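Local coordinates for spore germination protein GerM (Bacillus subtilis subsp. subtilis str. 168, PDB 6GZB) that has no established biochemical function but affects both sporulation and germination, and is built from tandem GerMN domains, at residues Met53-Leu58 against Ala67-Leu72; Asn62-Ala67 against Tyr214-Thr219; Val112-Asp117 against Ser151-Val156; Val291-Val296 against Ser331-Val336. All blocks are in the same frame, centred on the assembly; numbering follows the deposited sequence.

Interaction 1: Met53-Leu58 against Ala67-Leu72; sequences MRELYL and AQTLPL
M53-L58 and A67-L72 pair as the two antiparallel strands of a beta hairpin, their short axes 4.3 Å apart at closest approach and 138° between directions. Two hydrogen-bonded pairs, R54 with L70 and L56 with Q68, each exchange two backbone N-H...O bonds; the straightest is Q68 N to L56 O, 2.8 Å and 173° at the hydrogen. Non-hydrogen-bonded pairs M53-P71, E55-T69 and Y57-A67 alternate with them and send their side chains to one face. There A67 CB lies over the Y57 ring as a CH-pi contact, 3.9 Å from the centroid and displaced toward the rim, nearest CZ at 3.5 Å. Y57 OH reaches E55 OE1 at 2.9 Å from above the carboxylate plane. An alanine at Y57 would probably leave A67 CB without its aromatic cover and E55 OE1 without this hydroxyl partner. In M53 the bend at chi2 (-48°) brings SD to P71 CB at 3.8 Å, and the bend at chi3 carries CE to T69 O at 3.6 Å. T69 OG1 meets E55 CG, but its hydrogen bond goes to V336 O. On the other face L56 CD1 touches L70 CD1 at 3.9 Å, the side chains crossing at about a right angle, while R54 CB packs on L72 CD2. The chemistry thus divides by face: leucine methyls with the aliphatic base of R54 on one, a tyrosine-carboxylate pair beside apolar contacts on the other.

Interaction 2: Asn62-Ala67 against Tyr214-Thr219; sequences NGYVVA and YYVPVT
Y64 and V66 of N62-A67 meet Y214, V216 and V218 of Y214-T219 through side chains, with V66 and V216 the nearest CA pair at 5.6 Å. V66 places its two methyls differently: CG1, anti to the backbone N (chi1 -170°), touches Y214 CD1 at 3.6 Å and also lies against Y215 O, whereas CG2 faces V216 CG2 at 4.0 Å. In Y214 a chi1 of 56°, with CG between the backbone N and the carbonyl carbon, brings CG and with it the ring to V66. V216 divides its methyls as V66 does. Its CG1 approaches Y64 CD1 obliquely to the ring at 3.6 Å, the two side chains crossing at about a right angle. Farther out on the same tyrosine, CE1 reaches V218 CG2 at 4.1 Å. The hydroxyls of these tyrosines bond beyond the two segments, Y64 OH to S245 O and Y214 OH to D60 OD2. One water joins the backbones, accepting from A67 N at 2.9 Å and donating to Y215 O at 2.9 Å. This junction between the loop and start of strand 65-73 and strand 213-223, which links the two GerMN domains, therefore rests mainly on valine methyls set against tyrosine carbons and against each other, with a single water linking two main-chain groups.

Interaction 3: Val112-Asp117 against Ser151-Val156; sequences VDIKKD and SSIDKV. With ACT (acetate ion), chain G.
K155 reaches across to D117 with its ammonium group, and I114 meets I153 through methyls, so the contact has a polar and an apolar part. In the polar part K155 NZ donates to D117 O at 3.0 Å, tilted 35° from the carbonyl plane. A bend at chi3 turns CE, and chi4 (-82°) then sets NZ beside D154 OD1, which it meets on the syn side in a 3.2 Å salt bridge. A methionine in place of K155 would probably leave D154 without its salt-bridge mate and D117 O without this donor. The carboxylate of D117 turns elsewhere, OD1 accepting from T119 N. In the apolar part I114 CD1 touches I153 CD1 at 3.8 Å, the side chains crossing at about a right angle, and I114 CG2 lies 3.8 Å from S152 O. A water donates to S152 O at 2.8 Å. An acetate ion, probably from the crystallisation liquor, accepts from K116 N. At this surface site the end of strand 110-114 and the turn after it meet the loop before strand 155-160 and the first residue of that strand. Strand 119-124 runs between those two strands in the mixed sheet, and helix 78-84 offers A79 to both V112 and I153.

Interaction 4: Val291-Val296 against Ser331-Val336; sequences VLNSIV and SRPSQV
V296 CG1 carries most of the contact, packing on the backbone of S331 and R332 at 3.5 Å from S331 O and 3.7 Å from R332 CA. The same methyl reaches P333 CD at 4.1 Å. CG1 stands anti to the backbone N (chi1 173°), the orientation that directs it at the passing chain. One helical turn earlier, N293 OD1 comes within 4.0 Å of P333 CG in a van der Waals approach. The next shell fixes these groups. N293 ND2 bonds to Y215 OH, which restrains the amide carrying OD1. Backbone bonds from I295 N to V291 O and from V296 N to L292 O, both 3.0 Å, keep the turn that carries N293 and V296 helical. R332 is extended through chi3 (179°) as far as NE, and chi4 (94°) then turns CZ, so that NH1 meets E301 OE1 in a salt bridge and NH2 bonds to T300 OG1. Both partners lie just after the helix. Within the fold, helix 289-299 turns I295 toward L270 and F272 of strand 267-272, while V296 points at, and the end of N293 reaches, the chain leaving strand 330-331. That chain continues past L297, which touches P333 and V336, toward strand 51-60, where Q335 and V336 meet M53 and E55.

How the interactions relate
Interactions 1, 2 and 4 form a connected group, with centres 13 to 16 Å apart. Interactions 1 and 2 share A67 on strand 65-73, and L58 O lies 2.8 Å from V66 N in a probable hydrogen bond between neighbouring strands. Interaction 4 reaches interaction 1 through a probable hydrogen bond, T69 OG1 to V336 O at 2.7 Å, with E55 packing on V336 beside it, and joins interaction 2 where Y215 OH lies 3.2 Å from N293 ND2. The C-terminal chain at 331-336 thus bridges helix 289-299 and the hairpin of strands 51-60 and 65-73. Interaction 3 stands apart, about 8 Å from interaction 1 between nearest atoms; its acetate gives no ground for assigning a site there.

Interaction 1: Met53-Leu58 against Ala67-Leu72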
loop_
_atom_site.group_PDB
_atom_site.type_symbol
_atom_site.label_atom_id
_atom_site.label_comp_id
_atom_site.label_asym_id
_atom_site.label_seq_id
_atom_site.Cartn_x
_atom_site.Cartn_y
_atom_site.Cartn_z
ATOM N N MET A 53 5.237 -15.962 4.803
ATOM C CA MET A 53 4.471 -15.122 3.891
ATOM C C MET A 53 4.963 -13.678 3.986
ATOM O O MET A 53 5.025 -13.113 5.065
ATOM C CB MET A 53 2.980 -15.191 4.235
ATOM C CG MET A 53 2.348 -16.568 4.037
ATOM S SD MET A 53 2.750 -17.314 2.445
ATOM C CE MET A 53 1.732 -16.344 1.339
ATOM N N ARG A 54 5.328 -13.093 2.855
ATOM C CA ARG A 54 5.977 -11.787 2.842
ATOM C C ARG A 54 5.356 -10.883 1.772
ATOM O O ARG A 54 5.046 -11.336 0.676
ATOM C CB ARG A 54 7.476 -11.957 2.581
ATOM C CG ARG A 54 8.310 -10.765 2.989
ATOM C CD ARG A 54 8.375 -10.667 4.503
ATOM N NE ARG A 54 9.223 -11.714 5.062
ATOM C CZ ARG A 54 9.268 -12.034 6.350
ATOM N NH1 ARG A 54 8.478 -11.421 7.219
ATOM N NH2 ARG A 54 10.109 -12.968 6.768
ATOM N N GLU A 55 5.213 -9.599 2.079
ATOM C CA GLU A 55 4.758 -8.631 1.085
ATOM C C GLU A 55 5.875 -8.353 0.081
ATOM O O GLU A 55 6.990 -7.991 0.459
ATOM C CB GLU A 55 4.308 -7.327 1.752
ATOM C CG GLU A 55 2.980 -7.401 2.496
ATOM C CD GLU A 55 2.588 -6.069 3.149
ATOM O OE1 GLU A 55 3.255 -5.029 2.907
ATOM O OE2 GLU A 55 1.579 -6.052 3.879
ATOM N N LEU A 56 5.583 -8.567 -1.195
ATOM C CA LEU A 56 6.435 -8.071 -2.268
ATOM C C LEU A 56 5.661 -7.041 -3.076
ATOM O O LEU A 56 4.567 -7.320 -3.565
ATOM C CB LEU A 56 6.891 -9.209 -3.176
ATOM C CG LEU A 56 7.610 -10.376 -2.505
ATOM C CD1 LEU A 56 7.942 -11.433 -3.552
ATOM C CD2 LEU A 56 8.870 -9.909 -1.794
ATOM N N TYR A 57 6.240 -5.855 -3.228
ATOM C CA TYR A 57 5.579 -4.794 -3.969
ATOM C C TYR A 57 5.955 -4.878 -5.444
ATOM O O TYR A 57 6.987 -4.362 -5.891
ATOM C CB TYR A 57 5.873 -3.420 -3.344
ATOM C CG TYR A 57 5.021 -3.177 -2.111
ATOM C CD1 TYR A 57 5.322 -3.804 -0.910
ATOM C CD2 TYR A 57 3.801 -2.528 -2.209
ATOM C CE1 TYR A 57 4.490 -3.684 0.193
ATOM C CE2 TYR A 57 2.966 -2.407 -1.113
ATOM C CZ TYR A 57 3.306 -3.003 0.082
ATOM O OH TYR A 57 2.457 -2.891 1.172
ATOM N N LEU A 58 5.130 -5.616 -6.176
ATOM C CA LEU A 58 5.364 -5.875 -7.585
ATOM C C LEU A 58 4.609 -4.858 -8.429
ATOM O O LEU A 58 3.890 -4.005 -7.900
ATOM C CB LEU A 58 4.903 -7.300 -7.930
ATOM C CG LEU A 58 5.531 -8.403 -7.080
ATOM C CD1 LEU A 58 4.901 -9.747 -7.400
ATOM C CD2 LEU A 58 7.041 -8.456 -7.274
ATOM N N ALA A 67 1.143 -4.611 -3.417
ATOM C CA ALA A 67 1.587 -5.708 -2.563
ATOM C C ALA A 67 1.042 -7.028 -3.108
ATOM O O ALA A 67 -0.137 -7.130 -3.425
ATOM C CB ALA A 67 1.102 -5.495 -1.130
ATOM N N GLN A 68 1.924 -8.016 -3.248
ATOM C CA GLN A 68 1.521 -9.406 -3.344
ATOM C C GLN A 68 2.209 -10.212 -2.261
ATOM O O GLN A 68 3.436 -10.235 -2.182
ATOM C CB GLN A 68 1.863 -9.976 -4.716
ATOM C CG GLN A 68 1.020 -9.400 -5.839
ATOM C CD GLN A 68 -0.379 -9.973 -5.849
ATOM O OE1 GLN A 68 -0.596 -11.094 -6.319
ATOM N NE2 GLN A 68 -1.336 -9.220 -5.303
ATOM N N THR A 69 1.410 -10.829 -1.392
ATOM C CA THR A 69 1.954 -11.564 -0.255
ATOM C C THR A 69 2.225 -13.006 -0.642
ATOM O O THR A 69 1.328 -13.720 -1.081
ATOM C CB THR A 69 1.025 -11.485 0.965
ATOM O OG1 THR A 69 1.101 -10.166 1.524
ATOM C CG2 THR A 69 1.450 -12.487 2.032
ATOM N N LEU A 70 3.497 -13.387 -0.582
ATOM C CA LEU A 70 3.983 -14.600 -1.229
ATOM C C LEU A 70 4.920 -15.365 -0.298
ATOM O O LEU A 70 5.547 -14.768 0.573
ATOM C CB LEU A 70 4.708 -14.248 -2.529
ATOM C CG LEU A 70 3.792 -13.720 -3.627
ATOM C CD1 LEU A 70 4.606 -13.120 -4.765
ATOM C CD2 LEU A 70 2.869 -14.828 -4.118
ATOM N N PRO A 71 5.008 -16.694 -0.477
ATOM C CA PRO A 71 5.803 -17.546 0.408
ATOM C C PRO A 71 7.296 -17.450 0.126
ATOM O O PRO A 71 7.738 -17.772 -0.970
ATOM C CB PRO A 71 5.293 -18.956 0.087
ATOM C CG PRO A 71 4.840 -18.881 -1.326
ATOM C CD PRO A 71 4.359 -17.467 -1.553
ATOM N N LEU A 72 8.060 -16.967 1.096
ATOM C CA LEU A 72 9.510 -16.864 0.950
ATOM C C LEU A 72 10.202 -17.803 1.933
ATOM O O LEU A 72 9.799 -17.888 3.084
ATOM C CB LEU A 72 9.962 -15.428 1.220
ATOM C CG LEU A 72 10.157 -14.512 0.011
ATOM C CD1 LEU A 72 8.949 -14.545 -0.905
ATOM C CD2 LEU A 72 10.447 -13.089 0.467
#

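Interaction 2: Asn62-Ala67 against Tyr214-Thr219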
loop_
_atom_site.group_PDB
_atom_site.type_symbol
_atom_site.label_atom_id
_atom_site.label_comp_id
_atom_site.label_asym_id
_atom_site.label_seq_id
_atom_site.Cartn_x
_atom_site.Cartn_y
_atom_site.Cartn_z
ATOM N N ASN A 62 -1.353 -2.986 -15.194
ATOM C CA ASN A 62 -1.728 -1.609 -15.537
ATOM C C ASN A 62 -0.711 -0.584 -15.016
ATOM O O ASN A 62 -0.892 0.623 -15.176
ATOM C CB ASN A 62 -3.125 -1.302 -15.001
ATOM C CG ASN A 62 -4.212 -2.078 -15.739
ATOM O OD1 ASN A 62 -5.167 -2.568 -15.133
ATOM N ND2 ASN A 62 -4.064 -2.197 -17.053
ATOM N N GLY A 63 0.381 -1.068 -14.439
ATOM C CA GLY A 63 1.469 -0.185 -14.018
ATOM C C GLY A 63 1.491 0.164 -12.531
ATOM O O GLY A 63 2.388 0.874 -12.077
ATOM N N TYR A 64 0.540 -0.354 -11.762
ATOM C CA TYR A 64 0.472 -0.027 -10.331
ATOM C C TYR A 64 1.486 -0.833 -9.534
ATOM O O TYR A 64 1.662 -2.033 -9.756
ATOM C CB TYR A 64 -0.924 -0.273 -9.768
ATOM C CG TYR A 64 -1.962 0.686 -10.276
ATOM C CD1 TYR A 64 -2.150 1.932 -9.679
ATOM C CD2 TYR A 64 -2.776 0.342 -11.347
ATOM C CE1 TYR A 64 -3.123 2.806 -10.143
ATOM C CE2 TYR A 64 -3.713 1.223 -11.846
ATOM C CZ TYR A 64 -3.897 2.448 -11.236
ATOM O OH TYR A 64 -4.843 3.312 -11.748
ATOM N N VAL A 65 2.136 -0.168 -8.584
ATOM C CA VAL A 65 2.906 -0.855 -7.562
ATOM C C VAL A 65 1.943 -1.377 -6.508
ATOM O O VAL A 65 1.157 -0.617 -5.948
ATOM C CB VAL A 65 3.945 0.087 -6.917
ATOM C CG1 VAL A 65 4.767 -0.648 -5.870
ATOM C CG2 VAL A 65 4.839 0.675 -7.993
ATOM N N VAL A 66 1.989 -2.681 -6.268
ATOM C CA VAL A 66 0.962 -3.362 -5.483
ATOM C C VAL A 66 1.602 -4.462 -4.651
ATOM O O VAL A 66 2.458 -5.197 -5.141
ATOM C CB VAL A 66 -0.082 -4.067 -6.378
ATOM C CG1 VAL A 66 -1.240 -4.550 -5.524
ATOM C CG2 VAL A 66 -0.572 -3.154 -7.493
ATOM N N ALA A 67 1.143 -4.611 -3.417
ATOM C CA ALA A 67 1.587 -5.708 -2.563
ATOM C C ALA A 67 1.042 -7.028 -3.108
ATOM O O ALA A 67 -0.137 -7.130 -3.425
ATOM C CB ALA A 67 1.102 -5.495 -1.130
ATOM N N TYR A 214 -7.530 -7.678 -5.649
ATOM C CA TYR A 214 -6.463 -7.205 -4.803
ATOM C C TYR A 214 -6.571 -5.702 -4.599
ATOM O O TYR A 214 -7.341 -5.030 -5.262
ATOM C CB TYR A 214 -5.098 -7.592 -5.379
ATOM C CG TYR A 214 -4.848 -7.130 -6.801
ATOM C CD1 TYR A 214 -4.228 -5.921 -7.052
ATOM C CD2 TYR A 214 -5.120 -7.956 -7.883
ATOM C CE1 TYR A 214 -3.986 -5.494 -8.343
ATOM C CE2 TYR A 214 -4.835 -7.561 -9.179
ATOM C CZ TYR A 214 -4.272 -6.329 -9.403
ATOM O OH TYR A 214 -3.958 -5.930 -10.678
ATOM N N TYR A 215 -5.900 -5.209 -3.574
ATOM C CA TYR A 215 -6.100 -3.849 -3.133
ATOM C C TYR A 215 -4.892 -3.008 -3.491
ATOM O O TYR A 215 -3.764 -3.377 -3.188
ATOM C CB TYR A 215 -6.381 -3.825 -1.633
ATOM C CG TYR A 215 -7.683 -4.529 -1.304
ATOM C CD1 TYR A 215 -8.895 -3.859 -1.414
ATOM C CD2 TYR A 215 -7.711 -5.896 -1.069
ATOM C CE1 TYR A 215 -10.091 -4.508 -1.196
ATOM C CE2 TYR A 215 -8.907 -6.558 -0.858
ATOM C CZ TYR A 215 -10.092 -5.859 -0.945
ATOM O OH TYR A 215 -11.281 -6.497 -0.710
ATOM N N VAL A 216 -5.148 -1.914 -4.202
ATOM C CA VAL A 216 -4.107 -1.073 -4.757
ATOM C C VAL A 216 -4.107 0.291 -4.068
ATOM O O VAL A 216 -5.131 0.987 -4.037
ATOM C CB VAL A 216 -4.346 -0.838 -6.255
ATOM C CG1 VAL A 216 -3.265 0.068 -6.829
ATOM C CG2 VAL A 216 -4.402 -2.167 -6.991
ATOM N N PRO A 217 -2.970 0.660 -3.478
ATOM C CA PRO A 217 -2.872 1.929 -2.764
ATOM C C PRO A 217 -2.543 3.052 -3.740
ATOM O O PRO A 217 -1.704 2.871 -4.620
ATOM C CB PRO A 217 -1.705 1.688 -1.808
ATOM C CG PRO A 217 -0.828 0.726 -2.521
ATOM C CD PRO A 217 -1.722 -0.121 -3.395
ATOM N N VAL A 218 -3.245 4.170 -3.620
ATOM C CA VAL A 218 -3.039 5.318 -4.492
ATOM C C VAL A 218 -2.970 6.573 -3.624
ATOM O O VAL A 218 -3.845 6.816 -2.791
ATOM C CB VAL A 218 -4.203 5.457 -5.495
ATOM C CG1 VAL A 218 -4.103 6.755 -6.257
ATOM C CG2 VAL A 218 -4.221 4.277 -6.457
ATOM N N THR A 219 -1.921 7.365 -3.807
ATOM C CA THR A 219 -1.797 8.632 -3.084
ATOM C C THR A 219 -2.581 9.736 -3.793
ATOM O O THR A 219 -2.271 10.110 -4.918
ATOM C CB THR A 219 -0.332 9.062 -2.962
ATOM O OG1 THR A 219 0.419 8.025 -2.321
ATOM C CG2 THR A 219 -0.224 10.337 -2.148
HETATM O O HOH W 1 -1.089 -3.234 -2.082
#

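Interaction 3: Val112-Asp117 against Ser151-Val156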
loop_
_atom_site.group_PDB
_atom_site.type_symbol
_atom_site.label_atom_id
_atom_site.label_comp_id
_atom_site.label_asym_id
_atom_site.label_seq_id
_atom_site.Cartn_x
_atom_site.Cartn_y
_atom_site.Cartn_z
ATOM N N VAL A 112 21.555 -5.174 2.854
ATOM C CA VAL A 112 20.693 -4.329 3.657
ATOM C C VAL A 112 21.263 -4.189 5.059
ATOM O O VAL A 112 21.475 -5.171 5.765
ATOM C CB VAL A 112 19.255 -4.881 3.743
ATOM C CG1 VAL A 112 18.394 -3.966 4.600
ATOM C CG2 VAL A 112 18.663 -5.014 2.346
ATOM N N ASP A 113 21.484 -2.949 5.459
ATOM C CA ASP A 113 21.978 -2.644 6.786
ATOM C C ASP A 113 20.893 -1.892 7.560
ATOM O O ASP A 113 20.525 -0.765 7.219
ATOM C CB ASP A 113 23.244 -1.787 6.663
ATOM C CG ASP A 113 23.837 -1.425 8.002
ATOM O OD1 ASP A 113 23.744 -2.255 8.926
ATOM O OD2 ASP A 113 24.416 -0.324 8.121
ATOM N N ILE A 114 20.373 -2.528 8.597
ATOM C CA ILE A 114 19.297 -1.949 9.388
ATOM C C ILE A 114 19.878 -1.251 10.619
ATOM O O ILE A 114 20.497 -1.886 11.464
ATOM C CB ILE A 114 18.286 -3.032 9.822
ATOM C CG1 ILE A 114 17.719 -3.746 8.596
ATOM C CG2 ILE A 114 17.158 -2.422 10.638
ATOM C CD1 ILE A 114 16.849 -4.939 8.937
ATOM N N LYS A 115 19.679 0.057 10.711
ATOM C CA LYS A 115 20.181 0.839 11.840
ATOM C C LYS A 115 19.176 0.825 12.981
ATOM O O LYS A 115 18.009 0.477 12.785
ATOM C CB LYS A 115 20.434 2.292 11.430
ATOM C CG LYS A 115 21.060 2.478 10.061
ATOM C CD LYS A 115 22.456 3.067 10.152
ATOM C CE LYS A 115 23.504 1.972 10.223
ATOM N NZ LYS A 115 24.710 2.317 9.423
ATOM N N LYS A 116 19.619 1.266 14.156
ATOM C CA LYS A 116 18.787 1.238 15.355
ATOM C C LYS A 116 17.695 2.303 15.319
ATOM O O LYS A 116 16.637 2.135 15.927
ATOM C CB LYS A 116 19.647 1.411 16.609
ATOM C CG LYS A 116 20.260 0.112 17.116
ATOM C CD LYS A 116 21.004 0.316 18.426
ATOM C CE LYS A 116 21.144 -0.988 19.203
ATOM N NZ LYS A 116 21.410 -0.752 20.649
ATOM N N ASP A 117 17.931 3.372 14.565
ATOM C CA ASP A 117 16.957 4.447 14.435
ATOM C C ASP A 117 15.806 4.100 13.484
ATOM O O ASP A 117 14.889 4.905 13.294
ATOM C CB ASP A 117 17.642 5.740 13.974
ATOM C CG ASP A 117 18.169 5.657 12.547
ATOM O OD1 ASP A 117 18.140 4.565 11.941
ATOM O OD2 ASP A 117 18.649 6.690 12.043
ATOM N N SER A 151 8.843 -4.175 11.017
ATOM C CA SER A 151 8.630 -3.253 12.135
ATOM C C SER A 151 9.920 -2.518 12.510
ATOM O O SER A 151 9.876 -1.434 13.077
ATOM C CB SER A 151 8.054 -3.992 13.344
ATOM O OG SER A 151 8.977 -4.943 13.822
ATOM N N SER A 152 11.147 -3.193 12.197
ATOM C CA SER A 152 12.438 -2.583 12.485
ATOM C C SER A 152 12.843 -1.538 11.442
ATOM O O SER A 152 13.855 -0.871 11.613
ATOM C CB SER A 152 13.520 -3.659 12.562
ATOM O OG SER A 152 13.702 -4.300 11.305
ATOM N N ILE A 153 12.063 -1.406 10.370
ATOM C CA ILE A 153 12.374 -0.445 9.313
ATOM C C ILE A 153 11.201 0.506 9.064
ATOM O O ILE A 153 10.104 0.076 8.694
ATOM C CB ILE A 153 12.719 -1.167 8.000
ATOM C CG1 ILE A 153 13.871 -2.145 8.216
ATOM C CG2 ILE A 153 13.116 -0.165 6.932
ATOM C CD1 ILE A 153 14.071 -3.120 7.076
ATOM N N ASP A 154 11.431 1.805 9.238
ATOM C CA ASP A 154 10.436 2.792 8.824
ATOM C C ASP A 154 10.981 3.874 7.906
ATOM O O ASP A 154 10.229 4.716 7.440
ATOM C CB ASP A 154 9.755 3.424 10.039
ATOM C CG ASP A 154 10.738 3.832 11.109
ATOM O OD1 ASP A 154 11.821 4.343 10.756
ATOM O OD2 ASP A 154 10.438 3.620 12.303
ATOM N N LYS A 155 12.273 3.811 7.597
ATOM C CA LYS A 155 12.897 4.762 6.676
ATOM C C LYS A 155 13.914 4.029 5.824
ATOM O O LYS A 155 14.494 3.031 6.259
ATOM C CB LYS A 155 13.630 5.868 7.446
ATOM C CG LYS A 155 12.728 6.828 8.202
ATOM C CD LYS A 155 13.547 7.838 8.997
ATOM C CE LYS A 155 14.457 7.168 10.021
ATOM N NZ LYS A 155 13.731 6.826 11.274
ATOM N N VAL A 156 14.181 4.558 4.639
ATOM C CA VAL A 156 15.004 3.845 3.676
ATOM C C VAL A 156 16.008 4.784 3.027
ATOM O O VAL A 156 15.679 5.920 2.679
ATOM C CB VAL A 156 14.129 3.184 2.587
ATOM C CG1 VAL A 156 14.989 2.610 1.481
ATOM C CG2 VAL A 156 13.252 2.100 3.197
HETATM C C ACT G . 23.375 1.666 14.447
HETATM O O ACT G . 23.142 0.470 14.406
HETATM O OXT ACT G . 22.467 2.481 14.509
HETATM C CH3 ACT G . 24.701 2.130 13.981
HETATM O O HOH W 2 15.862 -0.470 13.572
#

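Interaction 4: Val291-Val296 against Ser331-Val336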
loop_
_atom_site.group_PDB
_atom_site.type_symbol
_atom_site.label_atom_id
_atom_site.label_comp_id
_atom_site.label_asym_id
_atom_site.label_seq_id
_atom_site.Cartn_x
_atom_site.Cartn_y
_atom_site.Cartn_z
ATOM N N VAL A 291 -15.521 -3.386 0.516
ATOM C CA VAL A 291 -15.698 -2.110 1.177
ATOM C C VAL A 291 -14.962 -2.094 2.518
ATOM O O VAL A 291 -14.174 -1.183 2.795
ATOM C CB VAL A 291 -17.188 -1.800 1.385
ATOM C CG1 VAL A 291 -17.366 -0.720 2.429
ATOM C CG2 VAL A 291 -17.832 -1.378 0.072
ATOM N N LEU A 292 -15.158 -3.146 3.309
ATOM C CA LEU A 292 -14.539 -3.243 4.622
ATOM C C LEU A 292 -13.011 -3.304 4.561
ATOM O O LEU A 292 -12.335 -2.594 5.299
ATOM C CB LEU A 292 -15.075 -4.463 5.364
ATOM C CG LEU A 292 -14.668 -4.600 6.828
ATOM C CD1 LEU A 292 -15.122 -3.383 7.626
ATOM C CD2 LEU A 292 -15.246 -5.885 7.401
ATOM N N ASN A 293 -12.464 -4.152 3.694
ATOM C CA ASN A 293 -11.017 -4.211 3.500
ATOM C C ASN A 293 -10.408 -2.869 3.065
ATOM O O ASN A 293 -9.318 -2.507 3.500
ATOM C CB ASN A 293 -10.667 -5.277 2.464
ATOM C CG ASN A 293 -10.696 -6.669 3.037
ATOM O OD1 ASN A 293 -10.264 -6.891 4.165
ATOM N ND2 ASN A 293 -11.200 -7.619 2.257
ATOM N N SER A 294 -11.069 -2.204 2.124
ATOM C CA SER A 294 -10.638 -0.903 1.639
ATOM C C SER A 294 -10.570 0.107 2.776
ATOM O O SER A 294 -9.583 0.823 2.922
ATOM C CB SER A 294 -11.596 -0.398 0.556
ATOM O OG SER A 294 -11.306 -1.024 -0.665
ATOM N N ILE A 295 -11.619 0.148 3.589
ATOM C CA ILE A 295 -11.647 1.027 4.744
ATOM C C ILE A 295 -10.484 0.757 5.685
ATOM O O ILE A 295 -9.764 1.670 6.093
ATOM C CB ILE A 295 -12.958 0.877 5.526
ATOM C CG1 ILE A 295 -14.112 1.478 4.725
ATOM C CG2 ILE A 295 -12.831 1.543 6.884
ATOM C CD1 ILE A 295 -15.479 1.130 5.277
ATOM N N VAL A 296 -10.303 -0.507 6.033
ATOM C CA VAL A 296 -9.341 -0.877 7.045
ATOM C C VAL A 296 -7.912 -0.697 6.560
ATOM O O VAL A 296 -7.063 -0.186 7.294
ATOM C CB VAL A 296 -9.559 -2.333 7.509
ATOM C CG1 VAL A 296 -8.443 -2.777 8.442
ATOM C CG2 VAL A 296 -10.902 -2.449 8.200
ATOM N N SER A 331 -8.983 -5.109 12.583
ATOM C CA SER A 331 -7.612 -4.676 12.422
ATOM C C SER A 331 -7.112 -5.030 11.024
ATOM O O SER A 331 -7.795 -5.689 10.248
ATOM C CB SER A 331 -6.727 -5.298 13.501
ATOM O OG SER A 331 -6.794 -6.709 13.444
ATOM N N ARG A 332 -5.957 -4.491 10.679
ATOM C CA ARG A 332 -5.388 -4.666 9.357
ATOM C C ARG A 332 -5.164 -6.151 9.079
ATOM O O ARG A 332 -4.648 -6.870 9.929
ATOM C CB ARG A 332 -4.068 -3.907 9.308
ATOM C CG ARG A 332 -3.386 -3.871 7.962
ATOM C CD ARG A 332 -2.147 -2.990 8.057
ATOM N NE ARG A 332 -1.417 -2.917 6.799
ATOM C CZ ARG A 332 -1.592 -1.967 5.889
ATOM N NH1 ARG A 332 -0.884 -1.987 4.770
ATOM N NH2 ARG A 332 -2.473 -1.001 6.092
ATOM N N PRO A 333 -5.558 -6.619 7.891
ATOM C CA PRO A 333 -5.321 -8.013 7.506
ATOM C C PRO A 333 -3.873 -8.435 7.747
ATOM O O PRO A 333 -2.951 -7.639 7.550
ATOM C CB PRO A 333 -5.630 -8.020 6.009
ATOM C CG PRO A 333 -6.604 -6.912 5.817
ATOM C CD PRO A 333 -6.296 -5.872 6.858
ATOM N N SER A 334 -3.683 -9.670 8.204
ATOM C CA SER A 334 -2.340 -10.185 8.483
ATOM C C SER A 334 -1.571 -10.397 7.183
ATOM O O SER A 334 -0.366 -10.187 7.128
ATOM C CB SER A 334 -2.411 -11.497 9.276
ATOM O OG SER A 334 -3.727 -12.019 9.286
ATOM N N GLN A 335 -2.282 -10.804 6.139
ATOM C CA GLN A 335 -1.702 -10.928 4.810
ATOM C C GLN A 335 -2.443 -10.016 3.847
ATOM O O GLN A 335 -3.608 -10.250 3.538
ATOM C CB GLN A 335 -1.794 -12.381 4.329
ATOM C CG GLN A 335 -0.987 -13.342 5.183
ATOM C CD GLN A 335 -1.057 -14.775 4.699
ATOM O OE1 GLN A 335 -1.449 -15.051 3.563
ATOM N NE2 GLN A 335 -0.666 -15.697 5.560
ATOM N N VAL A 336 -1.764 -8.977 3.375
ATOM C CA VAL A 336 -2.329 -8.084 2.367
ATOM C C VAL A 336 -2.152 -8.685 0.969
ATOM O O VAL A 336 -1.032 -8.917 0.532
ATOM C CB VAL A 336 -1.644 -6.706 2.414
ATOM C CG1 VAL A 336 -2.217 -5.780 1.345
ATOM C CG2 VAL A 336 -1.787 -6.095 3.800
#